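Local coordinates for protein TetR family transcription regulator (Marinobacter aquaeolei, PDB 3PAS) that probably binds DNA at the control regions of genes as a TetR-type transcription regulator, each chain joining a helix-turn-helix domain to an all-helical C-terminal domain, at residues V18-V21 with A22-F26; K52-L55 with L56-T59; L97-P100 with E101-R104; A113-P117 with E118-R122. All coordinates share one frame; numbering follows the deposited sequence. Where two conformers were deposited one is given.

The chain is mostly helical, and the four contacts follow one another along it without overlap. Contact 1 is the C-terminal end of helix 5-24 and contact 2 the first two turns of helix 52-76, both in the TetR-type DNA-binding region; their centres lie about 13 Å apart and they touch through F26, K52 and L56. Contacts 3 and 4, in the C-terminal domain, are the break between helices 81-98 and 100-110 and the start of helix 117-126. Contact 3 packs on contact 1 (centres about 12 Å apart). Contact 4 reaches contacts 1 and 2 through W114, and contact 2 also through I119. Helix ends thus join the DNA-binding part to the C-terminal domain.

Contact 1: V18-V21 with A22-F26; sequences VREV and ADHGF
With chi1 at 171°, V21 has CG1 anti to its backbone N, and F26, whose CG lies anti to its own carbonyl carbon, places its ring against that methyl. CG1 sits over one face of the phenyl, 3.9 Å from the ring centroid and only 23° off the normal, a CH-pi contact shifted toward the CE1 side of the ring. CG2 of the same valine reaches the rim at CD1. A beta-branched aliphatic suits this position because one methyl can lie over the face while the other meets the rim, the backbone staying helical.

In the backbone, the last turn closes with successive i to i+4 bonds, ending with H24 N to E20 O (2.7 Å) and G25 N to V21 O (2.7 Å). E20 O also meets H24 ND1 at its ring edge, though that bond is weak and bent (3.4 Å). The side chains of E20 and H24 run alongside each other, and a water gives a firm bond to E20 OE2 at 2.6 Å and a weak one to D23 OD2. G25 then leaves helical geometry with phi of 84°, a conformation easy for a residue without CB, and turns the chain toward F26.

V18 and V21 are buried against helices 52-76 and 100-110, and W114 meets the F26 ring edge-to-face, whereas D23 and H24 are exposed. The water's two hydrogens turn toward two carboxylates, E20 OE2 and D23 OD2 being 5.3 Å apart, which probably eases their mutual repulsion.

Contact 2: K52-L55 with L56-T59; sequences KEQL and LLAT
L56 lies against the stem of K52, one helical turn earlier: its CD1 rests 4.0 Å from both CG and CE of the lysine. The K52 chain is fully extended, CG anti to the backbone N (chi1 -178°), which lays its methylenes beside the leucine and carries NZ on to the carbonyl oxygens of F26 and T29. A long amphipathic residue suits the spot, greasy along its length and charged at its end. The backbone bond beneath, L56 N to K52 O, is short and nearly straight (2.8 Å, 174°).

L57 follows, its N bonded to E53 O and its side chain directed to F109 and I119. A58 is small; its CB lies 3.4 Å from Q54 O, and its side chain touches Y49. T59 closes the segment with two bonds to one acceptor: its N reaches L55 O at 2.9 Å and its OG1 at 2.8 Å, from opposite faces of the carbonyl plane. The hydroxyl is thus satisfied inside a buried helix face, and it also touches L55 CD1 at 3.7 Å. A valine here, with a methyl for the hydroxyl, would probably leave L55 O gripped by one donor instead of two.

Such a serine- or threonine-to-carbonyl bond one turn back is a common helix feature; here it belongs to the helix that follows the predicted helix-turn-helix of the TetR-type DNA-binding domain and packs on helix 5-24.

Contact 3: L97-P100 with E101-R104; sequences LERP and ELFR. With ACT (acetate ion), chain M.
R99, in the conformer given, clasps E101 side-on, with NE at 2.8 Å and NH2 at 2.7 Å both donating to the single oxygen OE2. The oxygen lies close to the guanidinium plane, yet the carboxylate is turned 49° against it, so NH2 arrives on the anti side while NE comes from above the carboxylate plane. A water that also donates to E98 O gives OE2 a third bond, at 2.7 Å. The glutamate reaches back because CG lies between its backbone N and carbonyl carbon (chi1 64°). NH2 of R99 has a second carboxylate in E15 of helix 5-24.

An alanine in place of E101 would probably leave NE of R99 without its carboxylate mate and the water with E98 O alone. Farther out, L102 CG covers one guanidinium face and its CD1 packs on R99 CB at 3.8 Å. P100, lacking an N-H to donate, fits the first turn of the new helix, and its O takes R104 N at 2.9 Å. Acetate, probably from the crystallisation liquor, touches F103 CD2 with its methyl and has a weak bond from R104 NH1.

Shared between E101 and E15, the guanidinium charge ties the break between the helices to helix 5-24, and three donors on OE2 would probably stabilise E101 as an anion.

Contact 4: A113-P117 with E118-R122; sequences AWMTP and EIQAR
T116 and I119 meet where the extended backbone of M115 and T116 turns into helix 117-126, with T116 at the N-cap. Its OG1 accepts from I119 N at 3.3 Å, a fairly straight bond (156°), while its O takes the first i to i+4 bond, from Q120 N at 3.2 Å, and a weak second one from I119 N. The hydroxyl gets there because chi1 of 70° places it between the backbone N and the carbonyl carbon. Threonine suits an N-cap, its short side chain supplying an acceptor to an amide of the first turn that lacks a regular i to i+4 partner. P117 follows well, since the first position of a helix needs no amide hydrogen.

The T116 and I119 side chains cross at about a right angle, I119 CG1 lying 3.3 Å from OG1; I119 CD1 reaches W114 O at 3.5 Å. Against CG2 comes M115, a selenomethionine, bent at chi2 so that SE rests 3.9 Å from I119 CG2 and CE meets Q120 OE1 at 3.4 Å. I119 is buried against L57, F60 and Y61 of helix 52-76, and M115 lies on F109 and T110.

Cap and hydrophobic contact thus work together: the threonine gives the I119 amide an acceptor, while I119 and the M115 side chain (selenium replacing sulfur in this crystal) fasten the turn to the neighbouring helices.

Contact 1: V18-V21 with A22-F26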
loop_
_atom_site.group_PDB
_atom_site.type_symbol
_atom_site.label_atom_id
_atom_site.label_comp_id
_atom_site.label_asym_id
_atom_site.label_seq_id
_atom_site.Cartn_x
_atom_site.Cartn_y
_atom_site.Cartn_z
ATOM N N VAL B 18 5.350 -13.633 15.464
ATOM C CA VAL B 18 5.474 -12.285 14.839
ATOM C C VAL B 18 6.821 -12.112 14.104
ATOM O O VAL B 18 6.815 -11.768 12.936
ATOM C CB VAL B 18 5.336 -11.149 15.845
ATOM C CG1 VAL B 18 5.704 -9.770 15.148
ATOM C CG2 VAL B 18 3.907 -11.125 16.431
ATOM N N ARG B 19 7.953 -12.398 14.762
ATOM C CA ARG B 19 9.258 -12.239 14.143
ATOM C C ARG B 19 9.530 -13.122 12.949
ATOM O O ARG B 19 9.998 -12.628 11.900
ATOM C CB ARG B 19 10.416 -12.411 15.154
ATOM C CG ARG B 19 10.414 -11.396 16.258
ATOM C CD ARG B 19 11.720 -11.427 17.057
ATOM N NE ARG B 19 12.072 -12.749 17.557
ATOM C CZ ARG B 19 11.574 -13.315 18.656
ATOM N NH1 ARG B 19 10.680 -12.684 19.386
ATOM N NH2 ARG B 19 11.982 -14.518 19.022
ATOM N N GLU B 20 9.224 -14.419 13.079
ATOM C CA GLU B 20 9.518 -15.367 12.035
ATOM C C GLU B 20 8.646 -15.139 10.807
ATOM O O GLU B 20 9.144 -15.176 9.663
ATOM C CB GLU B 20 9.408 -16.792 12.571
ATOM C CG GLU B 20 10.455 -17.125 13.580
ATOM C CD GLU B 20 11.860 -17.144 12.985
ATOM O OE1 GLU B 20 12.084 -17.921 12.036
ATOM O OE2 GLU B 20 12.724 -16.389 13.492
ATOM N N VAL B 21 7.360 -14.885 11.015
ATOM C CA VAL B 21 6.467 -14.656 9.877
ATOM C C VAL B 21 6.795 -13.301 9.226
ATOM O O VAL B 21 6.833 -13.193 7.969
ATOM C CB VAL B 21 5.001 -14.756 10.254
ATOM C CG1 VAL B 21 4.103 -14.288 9.078
ATOM C CG2 VAL B 21 4.658 -16.206 10.697
ATOM N N ALA B 22 7.036 -12.279 10.060
ATOM C CA ALA B 22 7.360 -10.966 9.507
ATOM C C ALA B 22 8.632 -11.107 8.666
ATOM O O ALA B 22 8.720 -10.533 7.603
ATOM C CB ALA B 22 7.511 -9.873 10.632
ATOM N N ASP B 23 9.608 -11.861 9.130
ATOM C CA ASP B 23 10.847 -12.033 8.365
ATOM C C ASP B 23 10.794 -12.982 7.171
ATOM O O ASP B 23 11.408 -12.691 6.132
ATOM C CB ASP B 23 11.960 -12.529 9.252
ATOM C CG ASP B 23 12.474 -11.465 10.225
ATOM O OD1 ASP B 23 11.952 -10.324 10.256
ATOM O OD2 ASP B 23 13.403 -11.822 10.970
ATOM N N HIS B 24 10.099 -14.119 7.313
ATOM C CA HIS B 24 10.174 -15.201 6.317
ATOM C C HIS B 24 8.828 -15.630 5.705
ATOM O O HIS B 24 8.809 -16.431 4.779
ATOM C CB HIS B 24 10.879 -16.412 6.955
ATOM C CG HIS B 24 12.213 -16.079 7.545
ATOM N ND1 HIS B 24 12.401 -15.861 8.895
ATOM C CD2 HIS B 24 13.422 -15.890 6.964
ATOM C CE1 HIS B 24 13.672 -15.579 9.119
ATOM N NE2 HIS B 24 14.309 -15.574 7.964
ATOM N N GLY B 25 7.718 -15.085 6.190
ATOM C CA GLY B 25 6.372 -15.419 5.658
ATOM C C GLY B 25 5.839 -16.701 6.308
ATOM O O GLY B 25 6.554 -17.391 7.079
ATOM N N PHE B 26 4.579 -17.009 6.036
ATOM C CA PHE B 26 3.928 -18.173 6.690
ATOM C C PHE B 26 4.463 -19.539 6.327
ATOM O O PHE B 26 4.727 -20.386 7.190
ATOM C CB PHE B 26 2.421 -18.170 6.368
ATOM C CG PHE B 26 1.652 -17.087 7.072
ATOM C CD1 PHE B 26 1.644 -17.027 8.451
ATOM C CD2 PHE B 26 0.904 -16.157 6.354
ATOM C CE1 PHE B 26 0.926 -16.039 9.123
ATOM C CE2 PHE B 26 0.187 -15.187 6.985
ATOM C CZ PHE B 26 0.184 -15.118 8.386
HETATM O O HOH W 1 14.327 -14.912 12.000
#

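Contact 2: K52-L55 with L56-T59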
loop_
_atom_site.group_PDB
_atom_site.type_symbol
_atom_site.label_atom_id
_atom_site.label_comp_id
_atom_site.label_asym_id
_atom_site.label_seq_id
_atom_site.Cartn_x
_atom_site.Cartn_y
_atom_site.Cartn_z
ATOM N N LYS B 52 -0.031 -25.162 14.258
ATOM C CA LYS B 52 0.364 -23.919 13.643
ATOM C C LYS B 52 -0.842 -23.023 13.414
ATOM O O LYS B 52 -0.817 -21.818 13.710
ATOM C CB LYS B 52 1.071 -24.229 12.342
ATOM C CG LYS B 52 1.594 -23.020 11.599
ATOM C CD LYS B 52 2.399 -23.448 10.371
ATOM C CE LYS B 52 2.769 -22.237 9.491
ATOM N NZ LYS B 52 3.513 -22.603 8.271
ATOM N N GLU B 53 -1.914 -23.598 12.912
ATOM C CA GLU B 53 -3.104 -22.812 12.601
ATOM C C GLU B 53 -3.531 -21.958 13.799
ATOM O O GLU B 53 -3.777 -20.730 13.683
ATOM C CB GLU B 53 -4.249 -23.737 12.181
ATOM C CG GLU B 53 -5.600 -23.044 12.184
ATOM C CD GLU B 53 -6.741 -23.904 11.594
ATOM O OE1 GLU B 53 -6.528 -25.082 11.301
ATOM O OE2 GLU B 53 -7.852 -23.380 11.437
ATOM N N GLN B 54 -3.643 -22.607 14.944
ATOM C CA GLN B 54 -4.097 -21.944 16.150
ATOM C C GLN B 54 -3.094 -20.916 16.679
ATOM O O GLN B 54 -3.486 -19.859 17.186
ATOM C CB GLN B 54 -4.495 -22.947 17.231
ATOM C CG GLN B 54 -5.588 -23.983 16.786
ATOM C CD GLN B 54 -6.849 -23.328 16.162
ATOM O OE1 GLN B 54 -7.195 -22.196 16.483
ATOM N NE2 GLN B 54 -7.510 -24.046 15.257
ATOM N N LEU B 55 -1.813 -21.190 16.519
ATOM C CA LEU B 55 -0.775 -20.225 16.925
ATOM C C LEU B 55 -0.766 -18.978 16.049
ATOM O O LEU B 55 -0.708 -17.848 16.542
ATOM C CB LEU B 55 0.588 -20.895 16.886
ATOM C CG LEU B 55 1.766 -19.973 17.283
ATOM C CD1 LEU B 55 1.520 -19.164 18.586
ATOM C CD2 LEU B 55 3.025 -20.838 17.393
ATOM N N LEU B 56 -0.912 -19.171 14.750
ATOM C CA LEU B 56 -1.024 -18.033 13.811
ATOM C C LEU B 56 -2.235 -17.141 14.129
ATOM O O LEU B 56 -2.133 -15.922 14.102
ATOM C CB LEU B 56 -1.095 -18.541 12.383
ATOM C CG LEU B 56 0.095 -19.283 11.783
ATOM C CD1 LEU B 56 -0.162 -19.653 10.300
ATOM C CD2 LEU B 56 1.477 -18.567 11.925
ATOM N N LEU B 57 -3.386 -17.739 14.433
ATOM C CA LEU B 57 -4.572 -17.003 14.798
ATOM C C LEU B 57 -4.381 -16.258 16.113
ATOM O O LEU B 57 -4.703 -15.075 16.186
ATOM C CB LEU B 57 -5.798 -17.914 14.922
ATOM C CG LEU B 57 -7.165 -17.237 15.081
ATOM C CD1 LEU B 57 -7.403 -16.083 14.038
ATOM C CD2 LEU B 57 -8.242 -18.324 14.990
ATOM N N ALA B 58 -3.904 -16.952 17.146
ATOM C CA ALA B 58 -3.635 -16.338 18.458
ATOM C C ALA B 58 -2.661 -15.152 18.314
ATOM O O ALA B 58 -2.766 -14.139 19.019
ATOM C CB ALA B 58 -3.090 -17.402 19.484
ATOM N N THR B 59 -1.680 -15.310 17.442
ATOM C CA THR B 59 -0.689 -14.275 17.177
ATOM C C THR B 59 -1.373 -13.086 16.507
ATOM O O THR B 59 -1.078 -11.934 16.822
ATOM C CB THR B 59 0.524 -14.799 16.315
ATOM O OG1 THR B 59 1.204 -15.865 17.023
ATOM C CG2 THR B 59 1.586 -13.680 16.096
#

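Contact 3: L97-P100 with E101-R104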
loop_
_atom_site.group_PDB
_atom_site.type_symbol
_atom_site.label_atom_id
_atom_site.label_comp_id
_atom_site.label_asym_id
_atom_site.label_seq_id
_atom_site.Cartn_x
_atom_site.Cartn_y
_atom_site.Cartn_z
ATOM N N LEU B 97 6.854 2.621 14.172
ATOM C CA LEU B 97 8.291 2.942 14.191
ATOM C C LEU B 97 9.103 2.039 15.134
ATOM O O LEU B 97 10.215 1.636 14.790
ATOM C CB LEU B 97 8.548 4.408 14.553
ATOM C CG LEU B 97 8.109 5.432 13.495
ATOM C CD1 LEU B 97 8.276 6.870 14.091
ATOM C CD2 LEU B 97 8.850 5.287 12.136
ATOM N N GLU B 98 8.524 1.692 16.272
ATOM C CA GLU B 98 9.218 0.888 17.269
ATOM C C GLU B 98 9.057 -0.612 17.062
ATOM O O GLU B 98 10.004 -1.375 17.313
ATOM C CB GLU B 98 8.761 1.291 18.674
ATOM C CG GLU B 98 9.035 2.773 19.002
ATOM C CD GLU B 98 10.509 3.084 19.313
ATOM O OE1 GLU B 98 11.013 2.605 20.357
ATOM O OE2 GLU B 98 11.150 3.843 18.539
ATOM N N ARG B 99 7.878 -1.027 16.589
ATOM C CA ARG B 99 7.545 -2.424 16.424
ATOM C C ARG B 99 6.918 -2.658 15.049
ATOM O O ARG B 99 5.756 -3.102 14.917
ATOM C CB ARG B 99 6.628 -2.861 17.559
ATOM C CG ARG B 99 7.241 -2.630 18.930
ATOM C CD ARG B 99 7.021 -3.818 19.834
ATOM N NE ARG B 99 7.375 -5.024 19.107
ATOM C CZ ARG B 99 6.979 -6.231 19.458
ATOM N NH1 ARG B 99 6.255 -6.383 20.549
ATOM N NH2 ARG B 99 7.337 -7.254 18.748
ATOM N N PRO B 100 7.689 -2.366 13.987
ATOM C CA PRO B 100 7.090 -2.505 12.655
ATOM C C PRO B 100 6.675 -3.969 12.352
ATOM O O PRO B 100 5.799 -4.230 11.516
ATOM C CB PRO B 100 8.219 -2.056 11.738
ATOM C CG PRO B 100 9.423 -2.239 12.481
ATOM C CD PRO B 100 9.103 -2.007 13.903
ATOM N N GLU B 101 7.310 -4.916 13.010
ATOM C CA GLU B 101 6.937 -6.336 12.842
ATOM C C GLU B 101 5.473 -6.621 13.195
ATOM O O GLU B 101 4.837 -7.533 12.626
ATOM C CB GLU B 101 7.904 -7.234 13.647
ATOM C CG GLU B 101 7.849 -7.022 15.167
ATOM C CD GLU B 101 8.734 -5.901 15.738
ATOM O OE1 GLU B 101 9.222 -5.031 14.999
ATOM O OE2 GLU B 101 8.938 -5.918 16.959
ATOM N N LEU B 102 4.887 -5.832 14.102
ATOM C CA LEU B 102 3.466 -5.977 14.434
ATOM C C LEU B 102 2.611 -5.584 13.219
ATOM O O LEU B 102 1.670 -6.281 12.841
ATOM C CB LEU B 102 3.100 -5.081 15.615
ATOM C CG LEU B 102 3.661 -5.353 17.007
ATOM C CD1 LEU B 102 3.122 -4.193 17.932
ATOM C CD2 LEU B 102 3.238 -6.798 17.546
ATOM N N PHE B 103 2.909 -4.447 12.613
ATOM C CA PHE B 103 2.222 -4.040 11.384
ATOM C C PHE B 103 2.423 -5.074 10.251
ATOM O O PHE B 103 1.498 -5.360 9.499
ATOM C CB PHE B 103 2.797 -2.713 10.853
ATOM C CG PHE B 103 2.300 -1.461 11.545
ATOM C CD1 PHE B 103 1.779 -1.483 12.826
ATOM C CD2 PHE B 103 2.423 -0.217 10.895
ATOM C CE1 PHE B 103 1.352 -0.300 13.456
ATOM C CE2 PHE B 103 1.986 0.935 11.510
ATOM C CZ PHE B 103 1.454 0.882 12.806
ATOM N N ARG B 104 3.643 -5.579 10.097
ATOM C CA ARG B 104 3.919 -6.547 9.012
ATOM C C ARG B 104 3.153 -7.865 9.228
ATOM O O ARG B 104 2.559 -8.405 8.281
ATOM C CB ARG B 104 5.405 -6.790 8.914
ATOM C CG ARG B 104 5.818 -7.685 7.793
ATOM C CD ARG B 104 7.197 -7.280 7.301
ATOM N NE ARG B 104 7.186 -7.309 5.850
ATOM C CZ ARG B 104 6.527 -6.438 5.080
ATOM N NH1 ARG B 104 5.807 -5.443 5.611
ATOM N NH2 ARG B 104 6.581 -6.569 3.761
HETATM C C ACT M . 6.178 -1.838 7.836
HETATM O O ACT M . 7.199 -1.328 7.322
HETATM O OXT ACT M . 6.115 -3.083 7.767
HETATM C CH3 ACT M . 5.099 -1.017 8.476
HETATM O O HOH W 2 10.632 -3.945 17.764
#

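Contact 4: A113-P117 with E118-R122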
loop_
_atom_site.group_PDB
_atom_site.type_symbol
_atom_site.label_atom_id
_atom_site.label_comp_id
_atom_site.label_asym_id
_atom_site.label_seq_id
_atom_site.Cartn_x
_atom_site.Cartn_y
_atom_site.Cartn_z
ATOM N N ALA B 113 -4.805 -16.378 3.019
ATOM C CA ALA B 113 -5.959 -17.266 3.109
ATOM C C ALA B 113 -6.380 -17.583 4.541
ATOM O O ALA B 113 -7.474 -18.113 4.732
ATOM C CB ALA B 113 -5.687 -18.568 2.349
ATOM N N TRP B 114 -5.543 -17.292 5.554
ATOM C CA TRP B 114 -5.972 -17.474 6.949
ATOM C C TRP B 114 -7.040 -16.478 7.379
ATOM O O TRP B 114 -7.681 -16.667 8.410
ATOM C CB TRP B 114 -4.793 -17.335 7.957
ATOM C CG TRP B 114 -3.743 -18.327 7.760
ATOM C CD1 TRP B 114 -2.514 -18.113 7.263
ATOM C CD2 TRP B 114 -3.826 -19.714 8.070
ATOM N NE1 TRP B 114 -1.811 -19.295 7.201
ATOM C CE2 TRP B 114 -2.604 -20.296 7.692
ATOM C CE3 TRP B 114 -4.836 -20.526 8.585
ATOM C CZ2 TRP B 114 -2.343 -21.664 7.834
ATOM C CZ3 TRP B 114 -4.583 -21.879 8.732
ATOM C CH2 TRP B 114 -3.338 -22.434 8.365
HETATM N N MSE B 115 -7.173 -15.389 6.641
HETATM C CA MSE B 115 -8.079 -14.321 7.021
HETATM C C MSE B 115 -9.504 -14.686 6.607
HETATM O O MSE B 115 -9.726 -15.237 5.527
HETATM C CB MSE B 115 -7.653 -12.984 6.365
HETATM C CG MSE B 115 -8.464 -11.790 6.810
HETATM SE SE MSE B 115 -8.169 -11.401 8.690
HETATM C CE MSE B 115 -9.232 -9.740 8.744
ATOM N N THR B 116 -10.458 -14.386 7.479
ATOM C CA THR B 116 -11.862 -14.632 7.208
ATOM C C THR B 116 -12.702 -13.418 7.660
ATOM O O THR B 116 -12.268 -12.635 8.517
ATOM C CB THR B 116 -12.386 -15.868 7.965
ATOM O OG1 THR B 116 -12.444 -15.582 9.366
ATOM C CG2 THR B 116 -11.513 -17.162 7.712
ATOM N N PRO B 117 -13.921 -13.269 7.096
ATOM C CA PRO B 117 -14.834 -12.216 7.562
ATOM C C PRO B 117 -15.145 -12.255 9.058
ATOM O O PRO B 117 -15.366 -11.208 9.663
ATOM C CB PRO B 117 -16.113 -12.487 6.755
ATOM C CG PRO B 117 -15.609 -13.157 5.483
ATOM C CD PRO B 117 -14.459 -13.999 5.925
ATOM N N GLU B 118 -15.187 -13.443 9.650
ATOM C CA GLU B 118 -15.445 -13.590 11.082
ATOM C C GLU B 118 -14.293 -12.970 11.925
ATOM O O GLU B 118 -14.524 -12.393 12.981
ATOM C CB GLU B 118 -15.551 -15.085 11.399
ATOM C CG GLU B 118 -15.863 -15.496 12.869
ATOM C CD GLU B 118 -15.257 -16.871 13.243
ATOM O OE1 GLU B 118 -14.005 -16.961 13.295
ATOM O OE2 GLU B 118 -16.016 -17.847 13.495
ATOM N N ILE B 119 -13.057 -13.153 11.472
ATOM C CA ILE B 119 -11.892 -12.600 12.177
ATOM C C ILE B 119 -11.961 -11.055 12.112
ATOM O O ILE B 119 -11.844 -10.381 13.135
ATOM C CB ILE B 119 -10.588 -13.153 11.629
ATOM C CG1 ILE B 119 -10.501 -14.670 11.926
ATOM C CG2 ILE B 119 -9.368 -12.407 12.251
ATOM C CD1 ILE B 119 -9.410 -15.380 11.161
ATOM N N GLN B 120 -12.181 -10.553 10.902
ATOM C CA GLN B 120 -12.426 -9.140 10.601
ATOM C C GLN B 120 -13.458 -8.571 11.536
ATOM O O GLN B 120 -13.192 -7.589 12.194
ATOM C CB GLN B 120 -12.963 -9.012 9.186
ATOM C CG GLN B 120 -13.430 -7.629 8.772
ATOM C CD GLN B 120 -12.500 -7.005 7.788
ATOM O OE1 GLN B 120 -11.273 -7.089 7.918
ATOM N NE2 GLN B 120 -13.072 -6.389 6.764
ATOM N N ALA B 121 -14.611 -9.236 11.627
ATOM C CA ALA B 121 -15.719 -8.802 12.477
ATOM C C ALA B 121 -15.296 -8.735 13.934
ATOM O O ALA B 121 -15.659 -7.767 14.651
ATOM C CB ALA B 121 -16.938 -9.742 12.323
ATOM N N ARG B 122 -14.530 -9.734 14.386
ATOM C CA ARG B 122 -14.055 -9.738 15.779
ATOM C C ARG B 122 -13.178 -8.489 16.079
ATOM O O ARG B 122 -13.304 -7.874 17.127
ATOM C CB ARG B 122 -13.302 -11.036 16.086
ATOM C CG ARG B 122 -12.795 -11.194 17.534
ATOM C CD ARG B 122 -11.446 -10.463 17.750
ATOM N NE ARG B 122 -10.732 -10.910 18.943
ATOM C CZ ARG B 122 -9.618 -10.364 19.427
ATOM N NH1 ARG B 122 -9.064 -9.314 18.832
ATOM N NH2 ARG B 122 -9.071 -10.863 20.528
#